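Local coordinates for mitomycin biosynthesis 6-O-methyltransferase (Streptomyces lavendulae, PDB 3GWZ), which transfers the methyl group of S-adenosyl-L-methionine to a quinone hydroxyl of demethylated mitomycins, giving the methoxy group of mitomycins A and B, at residues Arg132-Trp138 / Ala175-Phe179; Trp166-His170 / Glu233-Val237; Val286-Arg291 / Leu342-Leu348. One frame throughout, in Å; residues are numbered along the deposited sequence.

Contact 1: Arg132-Trp138 / Ala175-Phe179; sequences RFQAAPW and ARELF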
loop_
_atom_site.group_PDB
_atom_site.type_symbol
_atom_site.label_atom_id
_atom_site.label_comp_id
_atom_site.label_asym_id
_atom_site.label_seq_id
_atom_site.Cartn_x
_atom_site.Cartn_y
_atom_site.Cartn_z
ATOM N N ARG A 132 -11.123 -11.552 3.528
ATOM C CA ARG A 132 -12.084 -10.449 3.586
ATOM C C ARG A 132 -13.477 -10.844 3.110
ATOM O O ARG A 132 -14.476 -10.337 3.615
ATOM C CB ARG A 132 -11.560 -9.234 2.804
ATOM C CG ARG A 132 -10.400 -8.548 3.524
ATOM C CD ARG A 132 -9.602 -7.599 2.643
ATOM N NE ARG A 132 -8.598 -6.913 3.451
ATOM C CZ ARG A 132 -7.437 -7.449 3.819
ATOM N NH1 ARG A 132 -7.116 -8.679 3.430
ATOM N NH2 ARG A 132 -6.588 -6.751 4.569
ATOM N N PHE A 133 -13.527 -11.742 2.128
ATOM C CA PHE A 133 -14.777 -12.326 1.620
ATOM C C PHE A 133 -15.462 -13.107 2.743
ATOM O O PHE A 133 -16.648 -12.925 3.010
ATOM C CB PHE A 133 -14.418 -13.240 0.430
ATOM C CG PHE A 133 -15.588 -13.985 -0.202
ATOM C CD1 PHE A 133 -16.781 -13.349 -0.485
ATOM C CD2 PHE A 133 -15.440 -15.318 -0.579
ATOM C CE1 PHE A 133 -17.841 -14.046 -1.094
ATOM C CE2 PHE A 133 -16.484 -16.025 -1.192
ATOM C CZ PHE A 133 -17.688 -15.375 -1.450
ATOM N N GLN A 134 -14.695 -13.958 3.415
ATOM C CA GLN A 134 -15.205 -14.786 4.509
ATOM C C GLN A 134 -15.611 -13.973 5.743
ATOM O O GLN A 134 -16.395 -14.437 6.572
ATOM C CB GLN A 134 -14.145 -15.804 4.924
ATOM C CG GLN A 134 -13.836 -16.840 3.864
ATOM C CD GLN A 134 -12.602 -17.647 4.201
ATOM O OE1 GLN A 134 -12.030 -17.507 5.287
ATOM N NE2 GLN A 134 -12.171 -18.488 3.267
ATOM N N ALA A 135 -15.058 -12.774 5.874
ATOM C CA ALA A 135 -15.372 -11.910 7.009
ATOM C C ALA A 135 -16.836 -11.476 6.993
ATOM O O ALA A 135 -17.429 -11.221 8.044
ATOM C CB ALA A 135 -14.459 -10.693 7.010
ATOM N N ALA A 136 -17.417 -11.389 5.797
ATOM C CA ALA A 136 -18.812 -10.992 5.644
ATOM C C ALA A 136 -19.752 -11.874 6.454
ATOM O O ALA A 136 -19.640 -13.101 6.431
ATOM C CB ALA A 136 -19.228 -11.004 4.169
ATOM N N PRO A 137 -20.703 -11.245 7.161
ATOM C CA PRO A 137 -21.629 -11.990 8.023
ATOM C C PRO A 137 -22.443 -13.008 7.232
ATOM O O PRO A 137 -22.745 -14.081 7.750
ATOM C CB PRO A 137 -22.526 -10.888 8.606
ATOM C CG PRO A 137 -22.352 -9.715 7.661
ATOM C CD PRO A 137 -20.904 -9.792 7.276
ATOM N N TRP A 138 -22.778 -12.689 5.983
ATOM C CA TRP A 138 -23.612 -13.590 5.185
ATOM C C TRP A 138 -22.845 -14.814 4.704
ATOM O O TRP A 138 -23.437 -15.857 4.400
ATOM C CB TRP A 138 -24.268 -12.843 4.008
ATOM C CG TRP A 138 -23.371 -11.862 3.297
ATOM C CD1 TRP A 138 -23.363 -10.509 3.452
ATOM C CD2 TRP A 138 -22.360 -12.158 2.317
ATOM N NE1 TRP A 138 -22.427 -9.941 2.629
ATOM C CE2 TRP A 138 -21.792 -10.929 1.923
ATOM C CE3 TRP A 138 -21.885 -13.341 1.737
ATOM C CZ2 TRP A 138 -20.769 -10.844 0.978
ATOM C CZ3 TRP A 138 -20.863 -13.260 0.798
ATOM C CH2 TRP A 138 -20.319 -12.012 0.424
ATOM N N ALA A 175 -21.134 -6.788 -1.626
ATOM C CA ALA A 175 -21.061 -8.240 -1.731
ATOM C C ALA A 175 -20.433 -8.667 -3.061
ATOM O O ALA A 175 -19.567 -9.544 -3.101
ATOM C CB ALA A 175 -22.444 -8.850 -1.571
ATOM N N ARG A 176 -20.877 -8.050 -4.152
ATOM C CA ARG A 176 -20.326 -8.335 -5.477
ATOM C C ARG A 176 -18.816 -8.101 -5.493
ATOM O O ARG A 176 -18.049 -8.903 -6.027
ATOM C CB ARG A 176 -21.008 -7.450 -6.530
ATOM C CG ARG A 176 -20.684 -7.791 -7.989
ATOM C CD ARG A 176 -21.181 -6.669 -8.908
ATOM N NE ARG A 176 -22.555 -6.292 -8.578
ATOM C CZ ARG A 176 -23.026 -5.049 -8.587
ATOM N NH1 ARG A 176 -22.239 -4.033 -8.905
ATOM N NH2 ARG A 176 -24.290 -4.820 -8.269
ATOM N N GLU A 177 -18.394 -7.005 -4.880
ATOM C CA GLU A 177 -16.985 -6.638 -4.868
ATOM C C GLU A 177 -16.149 -7.649 -4.076
ATOM O O GLU A 177 -15.108 -8.094 -4.558
ATOM C CB GLU A 177 -16.811 -5.215 -4.314
ATOM C CG GLU A 177 -15.397 -4.873 -3.849
ATOM C CD GLU A 177 -14.544 -4.267 -4.944
ATOM O OE1 GLU A 177 -14.790 -4.569 -6.131
ATOM O OE2 GLU A 177 -13.625 -3.483 -4.618
ATOM N N LEU A 178 -16.602 -8.021 -2.876
ATOM C CA LEU A 178 -15.872 -9.007 -2.070
ATOM C C LEU A 178 -15.720 -10.340 -2.802
ATOM O O LEU A 178 -14.642 -10.945 -2.801
ATOM C CB LEU A 178 -16.555 -9.254 -0.721
ATOM C CG LEU A 178 -16.462 -8.101 0.275
ATOM C CD1 LEU A 178 -17.299 -8.428 1.499
ATOM C CD2 LEU A 178 -15.004 -7.852 0.636
ATOM N N PHE A 179 -16.804 -10.807 -3.412
ATOM C CA PHE A 179 -16.726 -12.061 -4.150
ATOM C C PHE A 179 -15.845 -11.957 -5.409
ATOM O O PHE A 179 -14.944 -12.781 -5.632
ATOM C CB PHE A 179 -18.101 -12.593 -4.538
ATOM C CG PHE A 179 -18.022 -13.727 -5.525
ATOM C CD1 PHE A 179 -17.347 -14.892 -5.192
ATOM C CD2 PHE A 179 -18.567 -13.612 -6.786
ATOM C CE1 PHE A 179 -17.237 -15.940 -6.106
ATOM C CE2 PHE A 179 -18.466 -14.655 -7.705
ATOM C CZ PHE A 179 -17.801 -15.822 -7.356
#

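Contact 2: Trp166-His170 / Glu233-Val237; sequences WQLTH and ERPPV. With SAH (S-adenosyl-L-homocysteine), chain G.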
loop_
_atom_site.group_PDB
_atom_site.type_symbol
_atom_site.label_atom_id
_atom_site.label_comp_id
_atom_site.label_asym_id
_atom_site.label_seq_id
_atom_site.Cartn_x
_atom_site.Cartn_y
_atom_site.Cartn_z
ATOM N N TRP A 166 -26.249 -15.740 -5.885
ATOM C CA TRP A 166 -26.181 -14.988 -7.142
ATOM C C TRP A 166 -27.029 -13.714 -7.090
ATOM O O TRP A 166 -26.675 -12.699 -7.692
ATOM C CB TRP A 166 -26.575 -15.850 -8.338
ATOM C CG TRP A 166 -25.625 -16.960 -8.618
ATOM C CD1 TRP A 166 -25.936 -18.275 -8.803
ATOM C CD2 TRP A 166 -24.199 -16.861 -8.752
ATOM N NE1 TRP A 166 -24.799 -18.998 -9.051
ATOM C CE2 TRP A 166 -23.717 -18.157 -9.023
ATOM C CE3 TRP A 166 -23.286 -15.805 -8.665
ATOM C CZ2 TRP A 166 -22.361 -18.429 -9.200
ATOM C CZ3 TRP A 166 -21.933 -16.075 -8.840
ATOM C CH2 TRP A 166 -21.485 -17.372 -9.104
ATOM N N GLN A 167 -28.145 -13.766 -6.370
ATOM C CA GLN A 167 -29.006 -12.594 -6.271
ATOM C C GLN A 167 -28.349 -11.529 -5.408
ATOM O O GLN A 167 -28.417 -10.344 -5.717
ATOM C CB GLN A 167 -30.382 -12.961 -5.705
ATOM C CG GLN A 167 -31.371 -11.809 -5.691
ATOM C CD GLN A 167 -31.640 -11.260 -7.084
ATOM O OE1 GLN A 167 -31.787 -10.053 -7.269
ATOM N NE2 GLN A 167 -31.692 -12.145 -8.072
ATOM N N LEU A 168 -27.709 -11.951 -4.324
ATOM C CA LEU A 168 -27.024 -10.997 -3.457
ATOM C C LEU A 168 -25.901 -10.278 -4.204
ATOM O O LEU A 168 -25.778 -9.044 -4.140
ATOM C CB LEU A 168 -26.458 -11.695 -2.212
ATOM C CG LEU A 168 -25.683 -10.736 -1.303
ATOM C CD1 LEU A 168 -26.645 -9.726 -0.687
ATOM C CD2 LEU A 168 -24.942 -11.498 -0.214
ATOM N N THR A 169 -25.081 -11.043 -4.921
ATOM C CA THR A 169 -23.950 -10.450 -5.633
ATOM C C THR A 169 -24.432 -9.624 -6.834
ATOM O O THR A 169 -23.757 -8.688 -7.281
ATOM C CB THR A 169 -22.895 -11.514 -6.058
ATOM O OG1 THR A 169 -23.529 -12.583 -6.770
ATOM C CG2 THR A 169 -22.178 -12.094 -4.824
ATOM N N HIS A 170 -25.613 -9.955 -7.341
ATOM C CA HIS A 170 -26.215 -9.137 -8.389
ATOM C C HIS A 170 -26.664 -7.769 -7.860
ATOM O O HIS A 170 -26.368 -6.733 -8.464
ATOM C CB HIS A 170 -27.395 -9.858 -9.036
ATOM C CG HIS A 170 -28.204 -8.979 -9.937
ATOM N ND1 HIS A 170 -27.772 -8.603 -11.190
ATOM C CD2 HIS A 170 -29.406 -8.382 -9.759
ATOM C CE1 HIS A 170 -28.677 -7.822 -11.751
ATOM N NE2 HIS A 170 -29.681 -7.675 -10.904
ATOM N N GLU A 233 -20.679 -12.343 -19.486
ATOM C CA GLU A 233 -20.905 -12.319 -18.033
ATOM C C GLU A 233 -22.232 -11.648 -17.694
ATOM O O GLU A 233 -22.818 -10.942 -18.530
ATOM C CB GLU A 233 -19.775 -11.564 -17.306
ATOM C CG GLU A 233 -18.722 -12.459 -16.663
ATOM C CD GLU A 233 -19.247 -13.180 -15.445
ATOM O OE1 GLU A 233 -20.361 -12.849 -14.992
ATOM O OE2 GLU A 233 -18.552 -14.081 -14.942
ATOM N N ARG A 234 -22.697 -11.867 -16.464
ATOM C CA ARG A 234 -23.808 -11.097 -15.915
ATOM C C ARG A 234 -23.513 -9.604 -16.064
ATOM O O ARG A 234 -22.378 -9.159 -15.859
ATOM C CB ARG A 234 -24.017 -11.431 -14.435
ATOM C CG ARG A 234 -24.159 -12.916 -14.142
ATOM C CD ARG A 234 -24.626 -13.130 -12.710
ATOM N NE ARG A 234 -23.574 -12.853 -11.725
ATOM C CZ ARG A 234 -23.803 -12.617 -10.434
ATOM N NH1 ARG A 234 -25.053 -12.578 -9.975
ATOM N NH2 ARG A 234 -22.791 -12.392 -9.602
ATOM N N PRO A 235 -24.537 -8.821 -16.413
ATOM C CA PRO A 235 -24.352 -7.407 -16.769
ATOM C C PRO A 235 -23.450 -6.588 -15.832
ATOM O O PRO A 235 -22.559 -5.892 -16.330
ATOM C CB PRO A 235 -25.786 -6.863 -16.778
ATOM C CG PRO A 235 -26.603 -8.036 -17.225
ATOM C CD PRO A 235 -25.930 -9.266 -16.623
ATOM N N PRO A 236 -23.671 -6.647 -14.507
ATOM C CA PRO A 236 -22.789 -5.858 -13.633
ATOM C C PRO A 236 -21.340 -6.338 -13.684
ATOM O O PRO A 236 -20.414 -5.527 -13.662
ATOM C CB PRO A 236 -23.354 -6.104 -12.228
ATOM C CG PRO A 236 -24.701 -6.706 -12.434
ATOM C CD PRO A 236 -24.657 -7.429 -13.743
ATOM N N VAL A 237 -21.153 -7.652 -13.728
ATOM C CA VAL A 237 -19.819 -8.233 -13.741
ATOM C C VAL A 237 -19.149 -7.935 -15.079
ATOM O O VAL A 237 -17.948 -7.659 -15.140
ATOM C CB VAL A 237 -19.890 -9.763 -13.496
ATOM C CG1 VAL A 237 -18.505 -10.358 -13.406
ATOM C CG2 VAL A 237 -20.693 -10.053 -12.215
HETATM N N SAH G . -14.574 -17.675 -14.960
HETATM C CA SAH G . -14.254 -16.740 -13.828
HETATM C CB SAH G . -15.377 -16.621 -12.779
HETATM C CG SAH G . -15.802 -17.925 -12.077
HETATM S SD SAH G . -17.015 -17.620 -10.798
HETATM C C SAH G . -12.987 -17.189 -13.157
HETATM O O SAH G . -12.377 -16.410 -12.418
HETATM O OXT SAH G . -12.536 -18.328 -13.341
HETATM C "C5'" SAH G . -18.504 -18.018 -11.692
HETATM C "C4'" SAH G . -19.044 -16.856 -12.553
HETATM O "O4'" SAH G . -20.290 -17.180 -13.213
HETATM C "C3'" SAH G . -19.309 -15.535 -11.823
HETATM O "O3'" SAH G . -18.399 -14.539 -12.317
HETATM C "C2'" SAH G . -20.746 -15.140 -12.175
HETATM O "O2'" SAH G . -20.903 -13.753 -12.501
HETATM C "C1'" SAH G . -21.006 -15.945 -13.427
HETATM N N9 SAH G . -22.425 -16.292 -13.662
HETATM C C8 SAH G . -23.272 -16.858 -12.772
HETATM N N7 SAH G . -24.487 -17.070 -13.340
HETATM C C5 SAH G . -24.405 -16.644 -14.624
HETATM C C6 SAH G . -25.316 -16.590 -15.784
HETATM N N6 SAH G . -26.582 -17.053 -15.644
HETATM N N1 SAH G . -24.847 -16.066 -16.949
HETATM C C2 SAH G . -23.589 -15.613 -17.061
HETATM N N3 SAH G . -22.701 -15.635 -16.044
HETATM C C4 SAH G . -23.049 -16.132 -14.831
#

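Contact 3: Val286-Arg291 / Leu342-Leu348; sequences VVRILR and LLEKSGL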
loop_
_atom_site.group_PDB
_atom_site.type_symbol
_atom_site.label_atom_id
_atom_site.label_comp_id
_atom_site.label_asym_id
_atom_site.label_seq_id
_atom_site.Cartn_x
_atom_site.Cartn_y
_atom_site.Cartn_z
ATOM N N VAL A 286 -25.883 -28.028 -15.562
ATOM C CA VAL A 286 -24.674 -28.179 -16.369
ATOM C C VAL A 286 -25.030 -28.649 -17.777
ATOM O O VAL A 286 -24.469 -28.176 -18.766
ATOM C CB VAL A 286 -23.668 -29.169 -15.753
ATOM C CG1 VAL A 286 -22.618 -29.562 -16.800
ATOM C CG2 VAL A 286 -23.004 -28.553 -14.524
ATOM N N VAL A 287 -25.966 -29.584 -17.870
ATOM C CA VAL A 287 -26.384 -30.062 -19.183
ATOM C C VAL A 287 -27.019 -28.938 -19.994
ATOM O O VAL A 287 -26.782 -28.825 -21.198
ATOM C CB VAL A 287 -27.318 -31.295 -19.077
ATOM C CG1 VAL A 287 -28.032 -31.560 -20.407
ATOM C CG2 VAL A 287 -26.520 -32.516 -18.638
ATOM N N ARG A 288 -27.808 -28.092 -19.337
ATOM C CA ARG A 288 -28.397 -26.937 -20.014
ATOM C C ARG A 288 -27.306 -26.067 -20.625
ATOM O O ARG A 288 -27.391 -25.664 -21.788
ATOM C CB ARG A 288 -29.249 -26.097 -19.052
ATOM C CG ARG A 288 -30.529 -26.772 -18.573
ATOM C CD ARG A 288 -31.189 -25.954 -17.452
ATOM N NE ARG A 288 -31.731 -24.699 -17.957
ATOM C CZ ARG A 288 -31.975 -23.623 -17.211
ATOM N NH1 ARG A 288 -31.722 -23.631 -15.903
ATOM N NH2 ARG A 288 -32.472 -22.534 -17.779
ATOM N N ILE A 289 -26.278 -25.769 -19.839
ATOM C CA ILE A 289 -25.190 -24.928 -20.325
ATOM C C ILE A 289 -24.454 -25.605 -21.479
ATOM O O ILE A 289 -24.226 -24.996 -22.524
ATOM C CB ILE A 289 -24.186 -24.570 -19.187
ATOM C CG1 ILE A 289 -24.875 -23.718 -18.123
ATOM C CG2 ILE A 289 -22.991 -23.811 -19.746
ATOM C CD1 ILE A 289 -24.144 -23.711 -16.776
ATOM N N LEU A 290 -24.109 -26.875 -21.292
ATOM C CA LEU A 290 -23.301 -27.606 -22.261
ATOM C C LEU A 290 -24.029 -27.736 -23.594
ATOM O O LEU A 290 -23.422 -27.641 -24.667
ATOM C CB LEU A 290 -22.958 -28.995 -21.720
ATOM C CG LEU A 290 -21.968 -29.017 -20.557
ATOM C CD1 LEU A 290 -21.759 -30.447 -20.061
ATOM C CD2 LEU A 290 -20.645 -28.380 -20.991
ATOM N N ARG A 291 -25.332 -27.968 -23.520
ATOM C CA ARG A 291 -26.122 -28.145 -24.733
ATOM C C ARG A 291 -26.159 -26.853 -25.547
ATOM O O ARG A 291 -26.046 -26.886 -26.772
ATOM C CB ARG A 291 -27.537 -28.643 -24.404
ATOM C CG ARG A 291 -27.597 -30.142 -24.121
ATOM C CD ARG A 291 -29.005 -30.630 -23.786
ATOM N NE ARG A 291 -29.014 -32.066 -23.503
ATOM C CZ ARG A 291 -30.037 -32.727 -22.966
ATOM N NH1 ARG A 291 -31.155 -32.088 -22.640
ATOM N NH2 ARG A 291 -29.940 -34.032 -22.747
ATOM N N LEU A 342 -21.930 -36.097 -18.355
ATOM C CA LEU A 342 -22.750 -34.924 -18.659
ATOM C C LEU A 342 -22.451 -34.419 -20.073
ATOM O O LEU A 342 -23.346 -33.990 -20.800
ATOM C CB LEU A 342 -22.514 -33.817 -17.622
ATOM C CG LEU A 342 -22.830 -34.217 -16.174
ATOM C CD1 LEU A 342 -22.353 -33.157 -15.189
ATOM C CD2 LEU A 342 -24.330 -34.492 -15.975
ATOM N N LEU A 343 -21.185 -34.475 -20.466
ATOM C CA LEU A 343 -20.814 -34.077 -21.816
ATOM C C LEU A 343 -21.541 -34.967 -22.831
ATOM O O LEU A 343 -22.060 -34.482 -23.830
ATOM C CB LEU A 343 -19.291 -34.133 -22.000
ATOM C CG LEU A 343 -18.534 -33.020 -21.256
ATOM C CD1 LEU A 343 -17.049 -33.335 -21.097
ATOM C CD2 LEU A 343 -18.730 -31.678 -21.941
ATOM N N GLU A 344 -21.608 -36.263 -22.551
ATOM C CA GLU A 344 -22.300 -37.180 -23.455
ATOM C C GLU A 344 -23.759 -36.784 -23.639
ATOM O O GLU A 344 -24.264 -36.770 -24.762
ATOM C CB GLU A 344 -22.211 -38.622 -22.957
ATOM C CG GLU A 344 -22.694 -39.649 -23.983
ATOM C CD GLU A 344 -24.208 -39.758 -24.045
ATOM O OE1 GLU A 344 -24.867 -39.617 -22.990
ATOM O OE2 GLU A 344 -24.741 -39.991 -25.152
ATOM N N LYS A 345 -24.443 -36.471 -22.541
ATOM C CA LYS A 345 -25.844 -36.064 -22.620
ATOM C C LYS A 345 -25.998 -34.740 -23.352
ATOM O O LYS A 345 -27.119 -34.306 -23.625
ATOM C CB LYS A 345 -26.454 -35.915 -21.227
ATOM C CG LYS A 345 -26.591 -37.207 -20.456
ATOM C CD LYS A 345 -27.225 -36.943 -19.100
ATOM C CE LYS A 345 -27.131 -38.168 -18.209
ATOM N NZ LYS A 345 -27.784 -39.334 -18.853
ATOM N N SER A 346 -24.878 -34.091 -23.654
ATOM C CA SER A 346 -24.919 -32.769 -24.262
ATOM C C SER A 346 -24.397 -32.774 -25.696
ATOM O O SER A 346 -24.285 -31.721 -26.321
ATOM C CB SER A 346 -24.110 -31.776 -23.420
ATOM O OG SER A 346 -24.598 -31.710 -22.089
ATOM N N GLY A 347 -24.072 -33.956 -26.208
ATOM C CA GLY A 347 -23.560 -34.083 -27.563
ATOM C C GLY A 347 -22.090 -33.721 -27.708
ATOM O O GLY A 347 -21.641 -33.346 -28.792
ATOM N N LEU A 348 -21.340 -33.840 -26.614
ATOM C CA LEU A 348 -19.927 -33.485 -26.594
ATOM C C LEU A 348 -19.092 -34.661 -26.123
ATOM O O LEU A 348 -19.607 -35.595 -25.521
ATOM C CB LEU A 348 -19.690 -32.297 -25.654
ATOM C CG LEU A 348 -20.377 -30.983 -26.025
ATOM C CD1 LEU A 348 -20.220 -29.969 -24.891
ATOM C CD2 LEU A 348 -19.836 -30.430 -27.348
#

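Contact 1: Arg132-Trp138 / Ala175-Phe179
Phe133 and Phe179 both carry CG opposite the backbone N (chi1 178° and 169°), and with these torsions the two side chains run alongside each other, pointing the same way. The contact is helix packing in an O-methyltransferase of the COMT subfamily: the break between helices 126-135 and 137-144 rests on the first turns of the long helix 173-197. The closest backbone approach is at Phe133 and Leu178, whose CA atoms are 5.1 Å apart. The Phe133 ring meets the Leu178-Phe179 backbone obliquely; its CE1 touches CB of Phe179 at 3.7 Å, and CA of Phe179 makes an off-centre CH-pi contact, 4.2 Å from the centroid of the Phe133 ring. With planes at 45° and centroids 5.8 Å apart, the Phe133 and Phe179 rings form neither a flat stack nor a T. Farther out, Phe179 meets Phe165 edge-to-face and touches S-adenosyl-L-homocysteine, which places one end of the contact at the cofactor pocket.

Leu178 contributes the largest buried area. Both methyls approach Arg132 O, CD2 of Leu178 at 3.9 Å, and CD1 also reaches CB of Ala136 at 4.2 Å. The guanidinium of Arg132 leads off elsewhere, to the carbonyls of Leu119 and Ala128. Ala136, the N-cap residue of helix 137-144, also sets its CB over one face of the Trp138 indole, whose six-membered ring meets the start of the 175-179 segment, CZ2 of Trp138 standing 3.6 Å from CB of Ala175.

Contact 2: Trp166-His170 / Glu233-Val237
Arg234 links Trp166-His170 to Glu233-Val237, and its side chain meets a different partner at almost every step. CB sets out toward helix 165-171. CG of Arg234 packs against the adenine of S-adenosyl-L-homocysteine, 3.5 Å from its C4. After CD the chain bends (chi3 -73°), which turns NE of Arg234 to the ribose, where it donates to O2' of the ligand over 2.9 Å. At the tip the nitrogens part company: NH1 of Arg234 gives a rather bent bond (138°) to Trp166 O at 2.8 Å, and NH2 a straighter one (158°) to Thr169 OG1 at 2.9 Å. Both acceptors lie close to the guanidinium plane, so three bonds fix the rotation of the group. Trp166 O also takes the helical bond from His170 N, and Thr169 OG1 is tied to Phe165 O.

Trp166 covers one guanidinium face with CE3, 3.6 Å from NH2 of Arg234, but the planes are steeply inclined and do not stack. The indole instead offers a face to C8 of the ligand. One turn along the helix from Trp166, His170 ND1 touches CG of Pro236 at 3.8 Å.

Glu233 binds both ribose hydroxyls, O2' to OE1 and O3' to OE2, each at 2.7 Å, while Arg234 N steadies OE1. An acidic residue ending the second strand and gripping the ribose diol is typical of the Rossmann-like class I AdoMet-dependent methyltransferases.

Contact 3: Val286-Arg291 / Leu342-Leu348
Arg291 grips the main-chain oxygen of Lys345 side-on with two nitrogens. NE of Arg291 donates to Lys345 O over 2.9 Å with an N-H...O angle of 150°, and NH2 of Arg291 donates to the same oxygen, Lys345 O, over 3.0 Å at 145°. The acceptor lies almost exactly in the guanidinium plane, and Val287 CG1, one helical turn earlier, covers a face of that plane; two bonds to one in-plane oxygen and the Val287 methyl over a face fix the rotation of the group, which meets Lys345 edge-on. The extended chain of Arg291 also passes its CG alongside CA and CB of Ser346.

Ser346 is buried, and its hydroxyl is satisfied within its own segment: OG of Ser346 donates to Leu342 O over 2.9 Å. The nearest neighbour of this oxygen across the contact is a carbon, CB of Leu290, 3.2 Å from Ser346 OG. CB of Ser346 is pressed tightly against CB of Leu290.

The helix end is closed by a Schellman motif. The positive phi of Gly347 (79°) turns the chain so that Leu348 N reaches Leu343 O at 2.9 Å; Gly347 N bonds to Glu344 O, closing a type I turn. Ser346 N reaches Leu343 O as well, from the opposite face of its plane to Leu348 N. In the Rossmann-like domain this turn leads from helix 336-344 directly into the edge strand 348-355, and helix 283-296 packs alongside it.

Leucines and valines fill the rest. Leu290 CD1 meets Leu343 CD2 at 3.8 Å, and both Leu343 and Leu348 also touch Ile366 on strand 361-368. At the other end, Val286 and Leu342 cross at about a right angle, with Val286 CG1 3.9 Å from Leu342 CD1.

Contacts 1 and 2 interlock: their segments alternate along the chain, their centres lie about 14 Å apart, and helices 165-171 and 173-197 follow each other directly. Arg176 of contact 1 fastens the two, with probable hydrogen bonds from NE to Thr169 O and from NH2 to His170 O. Through them the helical region preceding the sheet is joined to the end of strand 228-233 and the cofactor site. Contact 3 comes later in the sequence, about 24 Å from contact 2 and about 32 Å from contact 1 (centres), contacts 1 and 3 lying on opposite sides of the chain's centre. It touches neither, and packs helices near the opposite edge of the seven-stranded sheet.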